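Local coordinates for folylpolyglutamate synthase protein FOLC (Mycobacterium tuberculosis, PDB 2VOS), which probably adds L-glutamate to dihydropteroate and to tetrahydrofolate polyglutamates, using ATP and magnesium in the making of folates, at residues M158-A161 / A162-D165; P147-S150 / K151-L155; A210-A213 / G214-G218. All coordinates share one frame; numbering follows the deposited sequence.

Interaction 1: M158-A161 / A162-D165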
loop_
_atom_site.group_PDB
_atom_site.type_symbol
_atom_site.label_atom_id
_atom_site.label_comp_id
_atom_site.label_asym_id
_atom_site.label_seq_id
_atom_site.Cartn_x
_atom_site.Cartn_y
_atom_site.Cartn_z
HETATM N N MSE A 158 -10.720 0.545 -15.546
HETATM C CA MSE A 158 -9.711 -0.176 -16.314
HETATM C C MSE A 158 -9.296 -1.488 -15.664
HETATM O O MSE A 158 -9.174 -2.520 -16.349
HETATM C CB MSE A 158 -8.472 0.724 -16.548
HETATM C CG MSE A 158 -8.733 1.859 -17.536
HETATM SE SE MSE A 158 -7.202 3.106 -17.469
HETATM C CE MSE A 158 -5.757 1.929 -17.976
ATOM N N ALA A 159 -9.032 -1.481 -14.349
ATOM C CA ALA A 159 -8.589 -2.716 -13.690
ATOM C C ALA A 159 -9.714 -3.784 -13.864
ATOM O O ALA A 159 -9.456 -4.988 -14.227
ATOM C CB ALA A 159 -8.302 -2.448 -12.202
ATOM N N PHE A 160 -10.949 -3.383 -13.568
ATOM C CA PHE A 160 -12.065 -4.328 -13.605
ATOM C C PHE A 160 -12.285 -4.885 -15.008
ATOM O O PHE A 160 -12.610 -6.072 -15.138
ATOM C CB PHE A 160 -13.394 -3.705 -13.093
ATOM C CG PHE A 160 -13.399 -3.383 -11.613
ATOM C CD1 PHE A 160 -12.706 -4.196 -10.711
ATOM C CD2 PHE A 160 -14.107 -2.295 -11.117
ATOM C CE1 PHE A 160 -12.676 -3.927 -9.348
ATOM C CE2 PHE A 160 -14.131 -2.039 -9.695
ATOM C CZ PHE A 160 -13.401 -2.855 -8.828
ATOM N N ALA A 161 -12.169 -4.025 -16.028
ATOM C CA ALA A 161 -12.299 -4.470 -17.458
ATOM C C ALA A 161 -11.155 -5.437 -17.781
ATOM O O ALA A 161 -11.330 -6.490 -18.419
ATOM C CB ALA A 161 -12.216 -3.239 -18.376
ATOM N N ALA A 162 -9.948 -5.070 -17.367
ATOM C CA ALA A 162 -8.790 -5.886 -17.708
ATOM C C ALA A 162 -8.935 -7.252 -17.016
ATOM O O ALA A 162 -8.499 -8.295 -17.564
ATOM C CB ALA A 162 -7.507 -5.190 -17.212
ATOM N N PHE A 163 -9.506 -7.289 -15.810
ATOM C CA PHE A 163 -9.613 -8.578 -15.123
ATOM C C PHE A 163 -10.580 -9.487 -15.886
ATOM O O PHE A 163 -10.394 -10.710 -15.906
ATOM C CB PHE A 163 -10.101 -8.430 -13.658
ATOM C CG PHE A 163 -9.138 -7.647 -12.774
ATOM C CD1 PHE A 163 -7.789 -7.510 -13.143
ATOM C CD2 PHE A 163 -9.593 -7.044 -11.589
ATOM C CE1 PHE A 163 -6.911 -6.796 -12.304
ATOM C CE2 PHE A 163 -8.731 -6.342 -10.738
ATOM C CZ PHE A 163 -7.400 -6.203 -11.100
ATOM N N ALA A 164 -11.640 -8.898 -16.441
ATOM C CA ALA A 164 -12.607 -9.685 -17.248
ATOM C C ALA A 164 -12.015 -10.077 -18.634
ATOM O O ALA A 164 -12.314 -11.158 -19.150
ATOM C CB ALA A 164 -13.936 -8.896 -17.407
ATOM N N ASP A 165 -11.222 -9.180 -19.239
ATOM C CA ASP A 165 -10.490 -9.458 -20.495
ATOM C C ASP A 165 -9.533 -10.607 -20.372
ATOM O O ASP A 165 -9.285 -11.297 -21.358
ATOM C CB ASP A 165 -9.626 -8.234 -20.907
ATOM C CG ASP A 165 -10.470 -7.046 -21.390
ATOM O OD1 ASP A 165 -11.656 -7.239 -21.773
ATOM O OD2 ASP A 165 -9.938 -5.908 -21.396
#
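Phe163 lies back over the turn that precedes it, one face of its ring resting on the carbonyl oxygen of Ala159. That oxygen sits 3.0 Å above the ring plane, displaced toward the rim, and it also takes the Phe163 backbone N-H, with 2.8 Å between Phe163 N and Ala159 O. The helix itself sets the N-H bond; the side-chain torsion adds the ring over the same oxygen, with CG beside its own backbone N and anti to the carbonyl carbon (chi1 -64°). At the far end of the ring, Phe163 CZ lies 4.0 Å from Ala159 CB. Phe160 meets the same ring more loosely; Phe163 CD2 comes to the edge of the Phe160 ring, near its plane, 4.3 Å from Phe160 CD1.

All this belongs to the last two turns of helix 151-165, in the Mur ligase middle domain, whose nucleotide-binding core is of the P-loop NTPase type. Ala159 and Phe163 face the central sheet, touching Thr96 of strand 93-96, while Ile108 lies against Ala159 and Ala162 and Ile110 against Phe163. Selenomethionine Met158 and Ala161 pack on Ile127 of helix 117-140, Met158 reaching Ile108 as well.

Packing gives way toward the C-terminal end. Ala164 is partly exposed, and the bond from Ala164 N to Phe160 O has lengthened to 3.3 Å; Phe160 O has a second partner in Tyr64 OH. Asp165 N-H still bonds to Ala161 O, 2.8 Å from N to O. Asp165 is exposed, its carboxylate close to the like-charged Glu126, an arrangement that would probably favour a raised pKa for one of the two acids.

Interaction 2: P147-S150 / K151-L155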
loop_
_atom_site.group_PDB
_atom_site.type_symbol
_atom_site.label_atom_id
_atom_site.label_comp_id
_atom_site.label_asym_id
_atom_site.label_seq_id
_atom_site.Cartn_x
_atom_site.Cartn_y
_atom_site.Cartn_z
ATOM N N PRO A 147 -19.691 17.309 -13.316
ATOM C CA PRO A 147 -18.384 16.655 -13.072
ATOM C C PRO A 147 -18.001 15.521 -14.067
ATOM O O PRO A 147 -18.826 14.650 -14.385
ATOM C CB PRO A 147 -18.534 16.074 -11.653
ATOM C CG PRO A 147 -20.038 15.849 -11.500
ATOM C CD PRO A 147 -20.654 17.048 -12.228
ATOM N N ALA A 148 -16.762 15.532 -14.544
ATOM C CA ALA A 148 -16.230 14.386 -15.283
ATOM C C ALA A 148 -15.937 13.238 -14.293
ATOM O O ALA A 148 -15.968 13.432 -13.068
ATOM C CB ALA A 148 -14.974 14.778 -16.007
HETATM N N MSE A 149 -15.640 12.062 -14.819
HETATM C CA MSE A 149 -15.165 10.952 -13.984
HETATM C C MSE A 149 -13.772 11.312 -13.511
HETATM O O MSE A 149 -13.041 11.955 -14.246
HETATM C CB MSE A 149 -15.108 9.652 -14.793
HETATM C CG MSE A 149 -16.439 9.233 -15.356
HETATM SE SE MSE A 149 -16.472 7.348 -15.901
HETATM C CE MSE A 149 -16.422 6.628 -14.081
ATOM N N SER A 150 -13.390 10.903 -12.310
ATOM C CA SER A 150 -12.050 11.178 -11.808
ATOM C C SER A 150 -11.073 10.190 -12.394
ATOM O O SER A 150 -11.459 9.131 -12.923
ATOM C CB SER A 150 -11.999 11.030 -10.306
ATOM O OG SER A 150 -12.184 9.678 -9.924
ATOM N N LYS A 151 -9.799 10.522 -12.291
ATOM C CA LYS A 151 -8.775 9.605 -12.732
ATOM C C LYS A 151 -8.835 8.265 -11.971
ATOM O O LYS A 151 -8.706 7.195 -12.573
ATOM C CB LYS A 151 -7.417 10.261 -12.541
ATOM C CG LYS A 151 -6.313 9.277 -12.782
ATOM C CD LYS A 151 -4.945 9.967 -12.795
ATOM C CE LYS A 151 -3.892 8.903 -13.324
ATOM N NZ LYS A 151 -2.447 9.471 -13.317
ATOM N N PHE A 152 -9.050 8.297 -10.651
ATOM C CA PHE A 152 -9.178 7.059 -9.926
ATOM C C PHE A 152 -10.371 6.202 -10.415
ATOM O O PHE A 152 -10.265 4.949 -10.565
ATOM C CB PHE A 152 -9.215 7.263 -8.384
ATOM C CG PHE A 152 -9.101 5.932 -7.630
ATOM C CD1 PHE A 152 -7.929 5.158 -7.749
ATOM C CD2 PHE A 152 -10.174 5.422 -6.888
ATOM C CE1 PHE A 152 -7.793 3.925 -7.099
ATOM C CE2 PHE A 152 -10.059 4.198 -6.243
ATOM C CZ PHE A 152 -8.875 3.429 -6.343
ATOM N N GLU A 153 -11.514 6.834 -10.668
ATOM C CA GLU A 153 -12.657 6.087 -11.207
ATOM C C GLU A 153 -12.302 5.368 -12.523
ATOM O O GLU A 153 -12.595 4.197 -12.703
ATOM C CB GLU A 153 -13.839 7.030 -11.398
ATOM C CG GLU A 153 -14.519 7.321 -10.085
ATOM C CD GLU A 153 -15.558 8.456 -10.193
ATOM O OE1 GLU A 153 -15.700 9.074 -11.259
ATOM O OE2 GLU A 153 -16.240 8.728 -9.199
ATOM N N VAL A 154 -11.645 6.071 -13.424
ATOM C CA VAL A 154 -11.231 5.481 -14.680
ATOM C C VAL A 154 -10.198 4.351 -14.480
ATOM O O VAL A 154 -10.333 3.286 -15.105
ATOM C CB VAL A 154 -10.714 6.556 -15.661
ATOM C CG1 VAL A 154 -10.254 5.883 -16.946
ATOM C CG2 VAL A 154 -11.843 7.580 -15.952
ATOM N N LEU A 155 -9.177 4.566 -13.633
ATOM C CA LEU A 155 -8.220 3.502 -13.360
ATOM C C LEU A 155 -8.918 2.272 -12.807
ATOM O O LEU A 155 -8.594 1.134 -13.149
ATOM C CB LEU A 155 -7.172 3.964 -12.358
ATOM C CG LEU A 155 -6.183 4.997 -12.852
ATOM C CD1 LEU A 155 -5.374 5.625 -11.637
ATOM C CD2 LEU A 155 -5.277 4.400 -13.935
#
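Selenomethionine Met149 meets Glu153 at both ends of its side chain: Met149 CB lies 3.6 Å from Glu153 OE1, and the terminal CE of Met149, brought round by the bend at chi3 (71°), comes within 3.7 Å of Glu153 CB. The two chains cross at a slant. Met149 CB also touches Val154 CG2 at 4.0 Å, and both residues pack on helix 117-140, Met149 on Ile134 and Val154 on Val131.

Ser150 follows, and it works at three points. Its backbone N donates to Glu153 OE1 over 3.1 Å, reaching the oxygen from above the carboxylate plane, 53° out of it. Its OG, held between backbone N and carbonyl carbon (chi1 68°), turns forward and accepts from Glu153 N at 3.0 Å in a nearly straight bond. Its carbonyl O receives Val154 N at 3.1 Å and begins the regular helical pattern.

Glu153 thus gives a bond to the Ser150 side chain and takes one from the Ser150 backbone, and its other oxygen, OE2, forms a salt bridge with Arg49 of helix 48-56. That second charge should help to keep the carboxylate ionised and set its rotation. Nearby, Lys151 stretches out to salt bridges with Asp35 and Glu31. Ser150 as N-cap and Glu153 as its reciprocal partner make a classic capping box, here at the start of helix 151-165 in the Mur ligase middle domain.

Interaction 3: A210-A213 / G214-G218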
loop_
_atom_site.group_PDB
_atom_site.type_symbol
_atom_site.label_atom_id
_atom_site.label_comp_id
_atom_site.label_asym_id
_atom_site.label_seq_id
_atom_site.Cartn_x
_atom_site.Cartn_y
_atom_site.Cartn_z
ATOM N N ALA A 210 -13.706 6.669 15.222
ATOM C CA ALA A 210 -14.942 5.978 14.951
ATOM C C ALA A 210 -15.530 6.275 13.545
ATOM O O ALA A 210 -15.978 5.350 12.854
ATOM C CB ALA A 210 -15.931 6.325 16.005
ATOM N N GLY A 211 -15.531 7.535 13.126
ATOM C CA GLY A 211 -16.000 7.901 11.781
ATOM C C GLY A 211 -15.046 7.336 10.735
ATOM O O GLY A 211 -15.468 6.896 9.657
ATOM N N ILE A 212 -13.756 7.348 11.058
ATOM C CA ILE A 212 -12.735 6.787 10.163
ATOM C C ILE A 212 -12.973 5.285 9.978
ATOM O O ILE A 212 -13.030 4.804 8.848
ATOM C CB ILE A 212 -11.280 7.100 10.651
ATOM C CG1 ILE A 212 -11.043 8.624 10.691
ATOM C CG2 ILE A 212 -10.233 6.401 9.761
ATOM C CD1 ILE A 212 -9.667 9.021 11.260
ATOM N N ALA A 213 -13.156 4.569 11.084
ATOM C CA ALA A 213 -13.476 3.121 11.081
ATOM C C ALA A 213 -14.731 2.824 10.304
ATOM O O ALA A 213 -14.754 1.902 9.484
ATOM C CB ALA A 213 -13.636 2.603 12.494
ATOM N N GLY A 214 -15.776 3.606 10.556
ATOM C CA GLY A 214 -17.032 3.461 9.807
ATOM C C GLY A 214 -16.947 3.566 8.284
ATOM O O GLY A 214 -17.578 2.784 7.545
ATOM N N GLU A 215 -16.208 4.552 7.792
ATOM C CA GLU A 215 -16.026 4.662 6.381
ATOM C C GLU A 215 -15.345 3.404 5.780
ATOM O O GLU A 215 -15.797 2.863 4.740
ATOM C CB GLU A 215 -15.166 5.896 6.058
ATOM C CG GLU A 215 -15.199 6.218 4.582
ATOM C CD GLU A 215 -14.350 7.429 4.222
ATOM O OE1 GLU A 215 -13.549 7.898 5.070
ATOM O OE2 GLU A 215 -14.465 7.888 3.068
ATOM N N LYS A 216 -14.250 2.951 6.382
ATOM C CA LYS A 216 -13.548 1.756 5.848
ATOM C C LYS A 216 -14.427 0.520 5.910
ATOM O O LYS A 216 -14.303 -0.368 5.068
ATOM C CB LYS A 216 -12.239 1.507 6.584
ATOM C CG LYS A 216 -11.372 2.795 6.566
ATOM C CD LYS A 216 -10.012 2.516 7.178
ATOM C CE LYS A 216 -9.191 3.812 7.332
ATOM N NZ LYS A 216 -8.899 4.414 5.982
ATOM N N ALA A 217 -15.283 0.442 6.934
ATOM C CA ALA A 217 -16.165 -0.689 7.102
ATOM C C ALA A 217 -17.164 -0.764 5.964
ATOM O O ALA A 217 -17.803 -1.807 5.775
ATOM C CB ALA A 217 -16.899 -0.594 8.426
ATOM N N GLY A 218 -17.330 0.325 5.210
ATOM C CA GLY A 218 -18.293 0.304 4.107
ATOM C C GLY A 218 -17.971 -0.734 3.023
ATOM O O GLY A 218 -18.800 -0.993 2.161
#
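Lys216 sends CG back beside its own backbone N, anti to the carbonyl carbon (chi1 -53°), while Ile212 holds its CG2 methyl anti to N; the two torsions set the lysine chain and this branch side by side, pointing the same way. They touch where Lys216 CE lies 3.7 Å from Ile212 CG2. Lower down, Lys216 CG rests 3.5 Å from Ile212 O, an oxygen that also takes a weak bond from Lys216 N at 3.3 Å. The lysine stays extended until its last torsion, chi4 -64°, where it bends and delivers NZ to a glycerol molecule, probably from the crystallisation liquor. Its side chain also touches Thr72 and Ile197.

Along the rest of the turn the backbone carries the contact. Gly214 N donates to Ala210 O at 2.9 Å, Glu215 N to Gly211 O at 3.1 Å, and Ala217 N to Ala213 O at 3.0 Å. Small residues line the side turned to helix 239-251: Ala210 and Ala213 meet Val244, Ala213 also meets Val241, and Ala217 touches Glu248. Elsewhere on the helix, Gly214 O accepts from Arg180.

The side chain of Lys216 comes within about 6 Å of that of Lys75, which binds ADP, and about 8 Å from the bound magnesium ion. Helix 209-217 thus brings a lysine to the border of the nucleotide and magnesium site in the P-loop NTPase-type middle domain of this Mur ligase relative.

All three are local contacts in or at the start of helices of the Mur ligase middle domain, in the chain order interaction 2, interaction 1, interaction 3. The first two share helix 151-165: 147-155 runs from the preceding loop into its first turn, 158-165 forms its end, and their centres lie about 16 Å apart. Interaction 3, on helix 209-217, is centred about 23 Å from interaction 2 and about 28 Å from interaction 1, touching neither. Strands 170-174 and 191-194 of the central sheet come between the helices in sequence. Helix 151-165 starts near the nucleotide site, the Phe152 side chain about 9 Å from a bound cobalt ion, and runs away from it toward its C-terminal end; helix 209-217 lies beside the nucleotide and magnesium site.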